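Local coordinates for uncharacterized protein (Pseudomonas aeruginosa PAO1, PDB 4R1D) that probably acts as a lipase toxin of the H2 type VI secretion system, an alpha/beta hydrolase that binds calcium and is bound by its inhibitor Tli4, at residues 153-158 and 551-556; 146-151 and 204-209; 48-53 and 232-237. All coordinates share one frame; numbering follows the deposited sequence.

Strand 48-54, an inner strand of the six-stranded parallel sheet, comes first in the chain. Contact 3 joins it to the late turns of helix 215-238 and so closes a loop that holds all of contact 2. In that inner loop, helix 141-155 is laid against strand 201-206, the neighbour of strand 48-54 in the sheet. Contact 1 starts just beyond the first segment of contact 2, at the end of the same helix, but closes only at helix 542-556 near the C terminus, so it crosses both others. Together they tie two sheet strands to three helices; Trp205 and Ala207 of contact 2 hydrogen-bond to Phe53 of contact 3.

Contact 1 (153-158 and 551-556). With CA (calcium ion), chain C.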
loop_
_atom_site.group_PDB
_atom_site.type_symbol
_atom_site.label_atom_id
_atom_site.label_comp_id
_atom_site.label_asym_id
_atom_site.label_seq_id
_atom_site.Cartn_x
_atom_site.Cartn_y
_atom_site.Cartn_z
ATOM N N ARG A 153 -18.576 -2.149 -21.043
ATOM C CA ARG A 153 -19.830 -2.207 -21.798
ATOM C C ARG A 153 -19.916 -1.108 -22.845
ATOM O O ARG A 153 -20.377 -1.341 -23.969
ATOM C CB ARG A 153 -21.069 -2.198 -20.891
ATOM C CG ARG A 153 -21.393 -0.934 -20.123
ATOM C CD ARG A 153 -22.711 -1.137 -19.340
ATOM N NE ARG A 153 -23.172 0.082 -18.686
ATOM C CZ ARG A 153 -24.133 0.869 -19.160
ATOM N NH1 ARG A 153 -24.761 0.558 -20.290
ATOM N NH2 ARG A 153 -24.472 1.965 -18.496
ATOM N N ARG A 154 -19.466 0.087 -22.487
ATOM C CA ARG A 154 -19.484 1.188 -23.455
ATOM C C ARG A 154 -18.593 0.869 -24.654
ATOM O O ARG A 154 -19.002 1.030 -25.803
ATOM C CB ARG A 154 -19.059 2.508 -22.794
ATOM C CG ARG A 154 -20.093 3.075 -21.797
ATOM C CD ARG A 154 -21.092 3.999 -22.486
ATOM N NE ARG A 154 -21.953 4.686 -21.528
ATOM C CZ ARG A 154 -23.199 4.323 -21.246
ATOM N NH1 ARG A 154 -23.747 3.281 -21.865
ATOM N NH2 ARG A 154 -23.906 5.010 -20.352
ATOM N N LEU A 155 -17.382 0.395 -24.400
ATOM C CA LEU A 155 -16.440 0.160 -25.500
ATOM C C LEU A 155 -16.794 -1.075 -26.334
ATOM O O LEU A 155 -16.346 -1.213 -27.477
ATOM C CB LEU A 155 -14.996 0.103 -24.990
ATOM C CG LEU A 155 -14.493 1.421 -24.380
ATOM C CD1 LEU A 155 -13.213 1.206 -23.574
ATOM C CD2 LEU A 155 -14.277 2.485 -25.462
ATOM N N ASP A 156 -17.599 -1.961 -25.753
ATOM C CA ASP A 156 -18.086 -3.158 -26.436
ATOM C C ASP A 156 -19.358 -2.851 -27.228
ATOM O O ASP A 156 -19.884 -3.711 -27.936
ATOM C CB ASP A 156 -18.391 -4.274 -25.425
ATOM C CG ASP A 156 -17.141 -4.967 -24.918
ATOM O OD1 ASP A 156 -16.051 -4.693 -25.467
ATOM O OD2 ASP A 156 -17.245 -5.797 -23.969
ATOM N N ASN A 157 -19.849 -1.623 -27.105
ATOM C CA ASN A 157 -21.104 -1.234 -27.731
ATOM C C ASN A 157 -21.060 0.169 -28.333
ATOM O O ASN A 157 -21.818 1.037 -27.917
ATOM C CB ASN A 157 -22.240 -1.331 -26.712
ATOM C CG ASN A 157 -22.545 -2.770 -26.324
ATOM O OD1 ASN A 157 -23.231 -3.487 -27.058
ATOM N ND2 ASN A 157 -22.015 -3.209 -25.180
ATOM N N ILE A 158 -20.182 0.378 -29.312
ATOM C CA ILE A 158 -20.043 1.702 -29.929
ATOM C C ILE A 158 -20.932 1.832 -31.158
ATOM O O ILE A 158 -21.735 2.763 -31.268
ATOM C CB ILE A 158 -18.579 2.011 -30.322
ATOM C CG1 ILE A 158 -17.641 1.703 -29.155
ATOM C CG2 ILE A 158 -18.434 3.474 -30.756
ATOM C CD1 ILE A 158 -16.170 2.079 -29.398
ATOM N N GLY A 551 -10.928 10.094 -23.812
ATOM C CA GLY A 551 -9.519 9.825 -24.020
ATOM C C GLY A 551 -9.280 8.538 -24.808
ATOM O O GLY A 551 -8.475 8.495 -25.738
ATOM N N VAL A 552 -9.998 7.483 -24.445
ATOM C CA VAL A 552 -9.796 6.193 -25.104
ATOM C C VAL A 552 -10.125 6.277 -26.592
ATOM O O VAL A 552 -9.367 5.772 -27.439
ATOM C CB VAL A 552 -10.610 5.093 -24.429
ATOM C CG1 VAL A 552 -10.622 3.813 -25.282
ATOM C CG2 VAL A 552 -10.038 4.823 -23.036
ATOM N N ILE A 553 -11.245 6.922 -26.907
ATOM C CA ILE A 553 -11.631 7.103 -28.303
ATOM C C ILE A 553 -10.587 7.902 -29.095
ATOM O O ILE A 553 -10.182 7.502 -30.195
ATOM C CB ILE A 553 -12.999 7.771 -28.447
ATOM C CG1 ILE A 553 -14.100 6.860 -27.881
ATOM C CG2 ILE A 553 -13.253 8.115 -29.933
ATOM C CD1 ILE A 553 -14.147 5.458 -28.537
ATOM N N LYS A 554 -10.146 9.026 -28.543
ATOM C CA LYS A 554 -9.135 9.829 -29.215
ATOM C C LYS A 554 -7.810 9.079 -29.412
ATOM O O LYS A 554 -7.253 9.069 -30.513
ATOM C CB LYS A 554 -8.925 11.156 -28.492
ATOM C CG LYS A 554 -10.123 12.122 -28.609
ATOM C CD LYS A 554 -10.377 12.535 -30.066
ATOM C CE LYS A 554 -11.510 13.561 -30.173
ATOM N NZ LYS A 554 -11.583 14.211 -31.535
ATOM N N ILE A 555 -7.321 8.428 -28.355
ATOM C CA ILE A 555 -6.063 7.694 -28.434
ATOM C C ILE A 555 -6.128 6.582 -29.484
ATOM O O ILE A 555 -5.163 6.332 -30.200
ATOM C CB ILE A 555 -5.673 7.106 -27.056
ATOM C CG1 ILE A 555 -5.331 8.254 -26.097
ATOM C CG2 ILE A 555 -4.497 6.089 -27.206
ATOM C CD1 ILE A 555 -5.404 7.908 -24.593
ATOM N N THR A 556 -7.270 5.913 -29.548
ATOM C CA THR A 556 -7.514 4.822 -30.494
ATOM C C THR A 556 -7.328 5.224 -31.969
ATOM O O THR A 556 -6.971 4.392 -32.813
ATOM C CB THR A 556 -8.934 4.241 -30.259
ATOM O OG1 THR A 556 -9.000 3.680 -28.940
ATOM C CG2 THR A 556 -9.272 3.166 -31.266
HETATM CA CA CA C . -14.707 -6.292 -24.067
HETATM O O HOH W 1 -15.527 -8.600 -23.275
HETATM O O HOH W 2 -14.755 -7.567 -26.375
#
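Leu155 with Val552 and Ile158 with Ile553 are the main pairs of a purely apolar contact. CD2 of Leu155 lies 3.9 Å from CG1 of Val552, and CD1 flanks the same methyl, so one valine branch sits against both ends of the leucine fork. That branch faces Leu155 because CG1 is anti to the backbone N (chi1 169°). Ile158 and Ile553 instead meet tip to tip, CD1 to CD1 at 4.0 Å. Leu155 CD2 also lies 4.3 Å from Ile553 CD1.

None of the polar bonds joins one segment to the other. Asn157 ND2 reaches back to Arg153 O over 2.8 Å, in the carbonyl plane on a lone pair, with an almost straight N-H. Thr556 OG1 and backbone N bind Val552 O from opposite faces of the carbonyl.

Metal bonds form the third kind. Asp156 holds the calcium ion with both oxygens, OD1 at 2.5 Å and OD2 at 2.6 Å; two waters, Glu152, Asp203 and the carbonyl of Phe202 complete the shell.

Leu155 also packs on the Phe202 side chain. Only apolar packing joins the two segments directly, while the adjoining Asp156 ties the end of helix 141-155 to strand 201-206 through calcium.

Contact 2 (146-151 and 204-209)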
loop_
_atom_site.group_PDB
_atom_site.type_symbol
_atom_site.label_atom_id
_atom_site.label_comp_id
_atom_site.label_asym_id
_atom_site.label_seq_id
_atom_site.Cartn_x
_atom_site.Cartn_y
_atom_site.Cartn_z
ATOM N N PRO A 146 -17.255 -0.236 -10.726
ATOM C CA PRO A 146 -18.225 0.427 -11.612
ATOM C C PRO A 146 -17.589 1.035 -12.864
ATOM O O PRO A 146 -18.103 0.823 -13.954
ATOM C CB PRO A 146 -18.848 1.510 -10.716
ATOM C CG PRO A 146 -18.688 0.983 -9.318
ATOM C CD PRO A 146 -17.352 0.245 -9.338
ATOM N N VAL A 147 -16.486 1.767 -12.744
ATOM C CA VAL A 147 -15.934 2.397 -13.943
ATOM C C VAL A 147 -15.293 1.381 -14.889
ATOM O O VAL A 147 -15.345 1.533 -16.109
ATOM C CB VAL A 147 -14.945 3.535 -13.601
ATOM C CG1 VAL A 147 -13.659 2.977 -12.989
ATOM C CG2 VAL A 147 -14.649 4.381 -14.846
ATOM N N MET A 148 -14.717 0.324 -14.327
ATOM C CA MET A 148 -14.164 -0.713 -15.171
ATOM C C MET A 148 -15.280 -1.399 -15.965
ATOM O O MET A 148 -15.124 -1.683 -17.144
ATOM C CB MET A 148 -13.353 -1.714 -14.349
ATOM C CG MET A 148 -11.992 -1.136 -13.932
ATOM S SD MET A 148 -10.895 -2.410 -13.242
ATOM C CE MET A 148 -11.754 -2.837 -11.723
ATOM N N GLY A 149 -16.413 -1.632 -15.316
ATOM C CA GLY A 149 -17.517 -2.306 -15.972
ATOM C C GLY A 149 -18.200 -1.388 -16.968
ATOM O O GLY A 149 -18.702 -1.835 -18.001
ATOM N N LEU A 150 -18.224 -0.098 -16.657
ATOM C CA LEU A 150 -18.825 0.891 -17.573
ATOM C C LEU A 150 -18.034 1.003 -18.872
ATOM O O LEU A 150 -18.602 1.006 -19.970
ATOM C CB LEU A 150 -18.896 2.262 -16.897
ATOM C CG LEU A 150 -19.390 3.391 -17.809
ATOM C CD1 LEU A 150 -20.824 3.114 -18.233
ATOM C CD2 LEU A 150 -19.304 4.736 -17.102
ATOM N N MET A 151 -16.718 1.142 -18.748
ATOM C CA MET A 151 -15.868 1.231 -19.917
ATOM C C MET A 151 -15.999 -0.041 -20.746
ATOM O O MET A 151 -16.028 -0.004 -21.980
ATOM C CB MET A 151 -14.412 1.463 -19.504
ATOM C CG MET A 151 -14.172 2.822 -18.888
ATOM S SD MET A 151 -12.406 3.195 -18.706
ATOM C CE MET A 151 -11.885 1.967 -17.472
ATOM N N VAL A 204 -11.055 -4.459 -20.531
ATOM C CA VAL A 204 -10.421 -3.766 -19.403
ATOM C C VAL A 204 -9.738 -4.761 -18.469
ATOM O O VAL A 204 -10.391 -5.655 -17.931
ATOM C CB VAL A 204 -11.449 -2.975 -18.584
ATOM C CG1 VAL A 204 -10.760 -2.243 -17.425
ATOM C CG2 VAL A 204 -12.210 -1.969 -19.489
ATOM N N TRP A 205 -8.433 -4.580 -18.270
ATOM C CA TRP A 205 -7.646 -5.415 -17.370
ATOM C C TRP A 205 -7.204 -4.541 -16.207
ATOM O O TRP A 205 -6.979 -3.351 -16.384
ATOM C CB TRP A 205 -6.415 -5.965 -18.091
ATOM C CG TRP A 205 -6.770 -6.924 -19.179
ATOM C CD1 TRP A 205 -7.267 -6.613 -20.413
ATOM C CD2 TRP A 205 -6.655 -8.354 -19.138
ATOM N NE1 TRP A 205 -7.461 -7.764 -21.146
ATOM C CE2 TRP A 205 -7.104 -8.845 -20.381
ATOM C CE3 TRP A 205 -6.221 -9.266 -18.167
ATOM C CZ2 TRP A 205 -7.122 -10.207 -20.687
ATOM C CZ3 TRP A 205 -6.241 -10.621 -18.469
ATOM C CH2 TRP A 205 -6.698 -11.079 -19.719
ATOM N N CYS A 206 -7.090 -5.130 -15.025
ATOM C CA CYS A 206 -6.862 -4.352 -13.812
ATOM C C CYS A 206 -5.452 -4.559 -13.274
ATOM O O CYS A 206 -5.144 -5.617 -12.719
ATOM C CB CYS A 206 -7.864 -4.753 -12.743
ATOM S SG CYS A 206 -7.808 -3.719 -11.255
ATOM N N ALA A 207 -4.611 -3.543 -13.435
ATOM C CA ALA A 207 -3.221 -3.634 -13.006
ATOM C C ALA A 207 -3.032 -3.171 -11.570
ATOM O O ALA A 207 -2.343 -2.182 -11.308
ATOM C CB ALA A 207 -2.323 -2.835 -13.943
ATOM N N GLY A 208 -3.643 -3.885 -10.631
ATOM C CA GLY A 208 -3.403 -3.595 -9.224
ATOM C C GLY A 208 -1.910 -3.700 -8.935
ATOM O O GLY A 208 -1.184 -4.442 -9.614
ATOM N N TYR A 209 -1.439 -2.972 -7.924
ATOM C CA TYR A 209 -0.013 -2.949 -7.631
ATOM C C TYR A 209 0.260 -2.719 -6.147
ATOM O O TYR A 209 -0.593 -2.245 -5.403
ATOM C CB TYR A 209 0.702 -1.903 -8.489
ATOM C CG TYR A 209 0.248 -0.484 -8.197
ATOM C CD1 TYR A 209 -0.792 0.091 -8.910
ATOM C CD2 TYR A 209 0.877 0.277 -7.230
ATOM C CE1 TYR A 209 -1.211 1.377 -8.641
ATOM C CE2 TYR A 209 0.465 1.577 -6.953
ATOM C CZ TYR A 209 -0.574 2.115 -7.663
ATOM O OH TYR A 209 -0.982 3.409 -7.390
#
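Met148 and Val204 cross at an angle where helix 141-155 lies on strand 201-206, with the short axes 9.0 Å apart and running nearly antiparallel, at 156°. The close part of the contact centres on Val204, whose two methyls divide the work. CG1 packs against the stem of Met148, 3.9 Å from its CG. CG2 turns to the helix backbone, 3.8 Å from Met148 O, and also lies 4.1 Å from Met151 CB. The valine thus sits across one helical turn, touching both methionines at their bases.

Farther along Met148 the partner changes to Cys206, the next residue on this face of the strand. SD of Met148 is 3.9 Å from Cys206 CB and equally near its SG. The thioether then bends at its last torsion (chi3 -67°), which leaves CE beside the same sulfur, 4.1 Å from SG. These are van der Waals contacts between polarisable groups.

Elsewhere the fit is looser. Gly149 has no side chain, and partly exposed Leu150 has its CB directed away from the strand, while its side chain touches Gln545 of helix 542-556. Past Cys206 the strand gives way to an inverse gamma turn centred on Ala207, and the chain leaves the helix.

Strand 201-206 is outermost within this chain. Strand 48-54 pairs with one of its edges and also supplies Phe53, which packs against Val147, Met148 and Met151, while Glu152, Arg134 and Trp136 hydrogen-bond to the backbone of Val204. Helix 141-155 lies on the sheet beside helix 542-556, which Met151 touches through Leu549.

Contact 3 (48-53 and 232-237); sequences PLPVIF and PFYQKE
Tyr234 lies along Pro48 and Pro50, where helix 215-238 passes over strand 48-54 of the parallel sheet of an alpha/beta hydrolase fold. The helix belongs to a beta-alpha-beta crossover: it follows strand 201-206 and, by way of the short helix 242-247, leads to strand 250-255, with strand 48-54 between the two. Pro48 and Pro50, two residues apart, both direct their rings to the helix.

From the helix, CB of Tyr234 points to the strand, and CG is set beside the backbone N (chi1 -65°). CG itself is only loosely touched, 4.2 Å from CB of Pro48. The branch that follows is closer. CD1 is 3.6 Å from Pro48 CB and 4.0 Å from Pro48 CG, and CE1 is 3.7 Å from Pro48 CB. The other branch meets the second proline, CE2 standing 3.8 Å from Pro50 CG. Both prolines approach the ring obliquely, and each slides past the tyrosine in the opposite direction. One ring face is taken by its own neighbour in sequence: CD2 of Phe233 lies 3.7 Å above the plane, over its centre.

Pro48 stays partly exposed, whereas Tyr234 is buried and its polar end satisfied by strand 201-206. The hydroxyl is hydrogen-bonded to Trp205 NE1 and to Asp203. This makes the tyrosine a second-shell residue of the calcium site: Asp203 OD2 is bound by Tyr234 OH, while OD1 of the same carboxylate binds the metal.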
loop_
_atom_site.group_PDB
_atom_site.type_symbol
_atom_site.label_atom_id
_atom_site.label_comp_id
_atom_site.label_asym_id
_atom_site.label_seq_id
_atom_site.Cartn_x
_atom_site.Cartn_y
_atom_site.Cartn_z
ATOM N N PRO A 48 -7.827 -6.824 -30.936
ATOM C CA PRO A 48 -7.926 -6.498 -29.512
ATOM C C PRO A 48 -7.120 -5.263 -29.165
ATOM O O PRO A 48 -6.033 -5.060 -29.707
ATOM C CB PRO A 48 -7.340 -7.737 -28.826
ATOM C CG PRO A 48 -6.469 -8.363 -29.861
ATOM C CD PRO A 48 -7.137 -8.103 -31.167
ATOM N N LEU A 49 -7.664 -4.442 -28.268
ATOM C CA LEU A 49 -6.996 -3.231 -27.813
ATOM C C LEU A 49 -7.183 -3.169 -26.300
ATOM O O LEU A 49 -8.189 -2.649 -25.816
ATOM C CB LEU A 49 -7.616 -1.995 -28.484
ATOM C CG LEU A 49 -6.881 -0.663 -28.322
ATOM C CD1 LEU A 49 -5.414 -0.869 -28.558
ATOM C CD2 LEU A 49 -7.427 0.411 -29.278
ATOM N N PRO A 50 -6.229 -3.725 -25.540
ATOM C CA PRO A 50 -6.449 -3.779 -24.092
ATOM C C PRO A 50 -6.415 -2.407 -23.429
ATOM O O PRO A 50 -5.567 -1.588 -23.748
ATOM C CB PRO A 50 -5.276 -4.640 -23.582
ATOM C CG PRO A 50 -4.839 -5.425 -24.760
ATOM C CD PRO A 50 -5.027 -4.474 -25.937
ATOM N N VAL A 51 -7.352 -2.192 -22.514
ATOM C CA VAL A 51 -7.363 -1.017 -21.656
ATOM C C VAL A 51 -6.879 -1.465 -20.281
ATOM O O VAL A 51 -7.511 -2.303 -19.657
ATOM C CB VAL A 51 -8.774 -0.427 -21.563
ATOM C CG1 VAL A 51 -8.821 0.720 -20.557
ATOM C CG2 VAL A 51 -9.221 0.057 -22.957
ATOM N N ILE A 52 -5.762 -0.903 -19.815
ATOM C CA ILE A 52 -5.175 -1.304 -18.544
ATOM C C ILE A 52 -5.525 -0.266 -17.488
ATOM O O ILE A 52 -5.099 0.883 -17.578
ATOM C CB ILE A 52 -3.632 -1.369 -18.629
ATOM C CG1 ILE A 52 -3.177 -2.115 -19.888
ATOM C CG2 ILE A 52 -3.053 -2.015 -17.352
ATOM C CD1 ILE A 52 -3.643 -3.563 -19.972
ATOM N N PHE A 53 -6.304 -0.668 -16.493
ATOM C CA PHE A 53 -6.704 0.264 -15.454
ATOM C C PHE A 53 -5.705 0.170 -14.319
ATOM O O PHE A 53 -5.410 -0.926 -13.834
ATOM C CB PHE A 53 -8.114 -0.061 -14.958
ATOM C CG PHE A 53 -8.625 0.913 -13.954
ATOM C CD1 PHE A 53 -9.191 2.105 -14.363
ATOM C CD2 PHE A 53 -8.516 0.650 -12.598
ATOM C CE1 PHE A 53 -9.663 3.011 -13.444
ATOM C CE2 PHE A 53 -8.993 1.563 -11.667
ATOM C CZ PHE A 53 -9.560 2.751 -12.103
ATOM N N PRO A 232 -0.271 -12.411 -23.430
ATOM C CA PRO A 232 -0.328 -13.849 -23.728
ATOM C C PRO A 232 -1.756 -14.396 -23.783
ATOM O O PRO A 232 -2.019 -15.341 -24.520
ATOM C CB PRO A 232 0.466 -14.472 -22.578
ATOM C CG PRO A 232 1.504 -13.426 -22.267
ATOM C CD PRO A 232 0.742 -12.103 -22.404
ATOM N N PHE A 233 -2.679 -13.817 -23.026
ATOM C CA PHE A 233 -4.066 -14.229 -23.191
ATOM C C PHE A 233 -4.511 -14.068 -24.651
ATOM O O PHE A 233 -5.137 -14.968 -25.209
ATOM C CB PHE A 233 -5.009 -13.460 -22.259
ATOM C CG PHE A 233 -6.468 -13.694 -22.558
ATOM C CD1 PHE A 233 -7.139 -14.777 -22.006
ATOM C CD2 PHE A 233 -7.164 -12.847 -23.409
ATOM C CE1 PHE A 233 -8.479 -15.005 -22.286
ATOM C CE2 PHE A 233 -8.509 -13.070 -23.693
ATOM C CZ PHE A 233 -9.166 -14.153 -23.131
ATOM N N TYR A 234 -4.201 -12.927 -25.266
ATOM C CA TYR A 234 -4.620 -12.687 -26.650
ATOM C C TYR A 234 -3.814 -13.532 -27.633
ATOM O O TYR A 234 -4.351 -13.991 -28.644
ATOM C CB TYR A 234 -4.565 -11.196 -27.011
ATOM C CG TYR A 234 -5.555 -10.417 -26.191
ATOM C CD1 TYR A 234 -6.912 -10.453 -26.491
ATOM C CD2 TYR A 234 -5.148 -9.692 -25.080
ATOM C CE1 TYR A 234 -7.832 -9.765 -25.719
ATOM C CE2 TYR A 234 -6.058 -9.012 -24.306
ATOM C CZ TYR A 234 -7.390 -9.046 -24.627
ATOM O OH TYR A 234 -8.289 -8.356 -23.843
ATOM N N GLN A 235 -2.541 -13.761 -27.326
ATOM C CA GLN A 235 -1.736 -14.645 -28.171
ATOM C C GLN A 235 -2.457 -15.982 -28.313
ATOM O O GLN A 235 -2.665 -16.474 -29.424
ATOM C CB GLN A 235 -0.335 -14.864 -27.594
ATOM C CG GLN A 235 0.602 -15.669 -28.510
ATOM C CD GLN A 235 0.205 -17.138 -28.633
ATOM O OE1 GLN A 235 -0.013 -17.820 -27.630
ATOM N NE2 GLN A 235 0.096 -17.626 -29.871
ATOM N N LYS A 236 -2.854 -16.552 -27.180
ATOM C CA LYS A 236 -3.499 -17.857 -27.169
ATOM C C LYS A 236 -4.911 -17.810 -27.734
ATOM O O LYS A 236 -5.301 -18.662 -28.527
ATOM C CB LYS A 236 -3.531 -18.422 -25.749
ATOM C CG LYS A 236 -4.335 -19.701 -25.635
ATOM C CD LYS A 236 -3.630 -20.726 -24.763
ATOM C CE LYS A 236 -4.170 -22.126 -25.038
ATOM N NZ LYS A 236 -3.202 -23.190 -24.649
ATOM N N GLU A 237 -5.682 -16.817 -27.315
ATOM C CA GLU A 237 -7.088 -16.736 -27.686
ATOM C C GLU A 237 -7.266 -16.443 -29.172
ATOM O O GLU A 237 -8.154 -16.996 -29.824
ATOM C CB GLU A 237 -7.799 -15.666 -26.852
ATOM C CG GLU A 237 -9.312 -15.630 -27.038
ATOM C CD GLU A 237 -9.994 -16.880 -26.510
ATOM O OE1 GLU A 237 -9.625 -17.340 -25.406
ATOM O OE2 GLU A 237 -10.895 -17.401 -27.202
#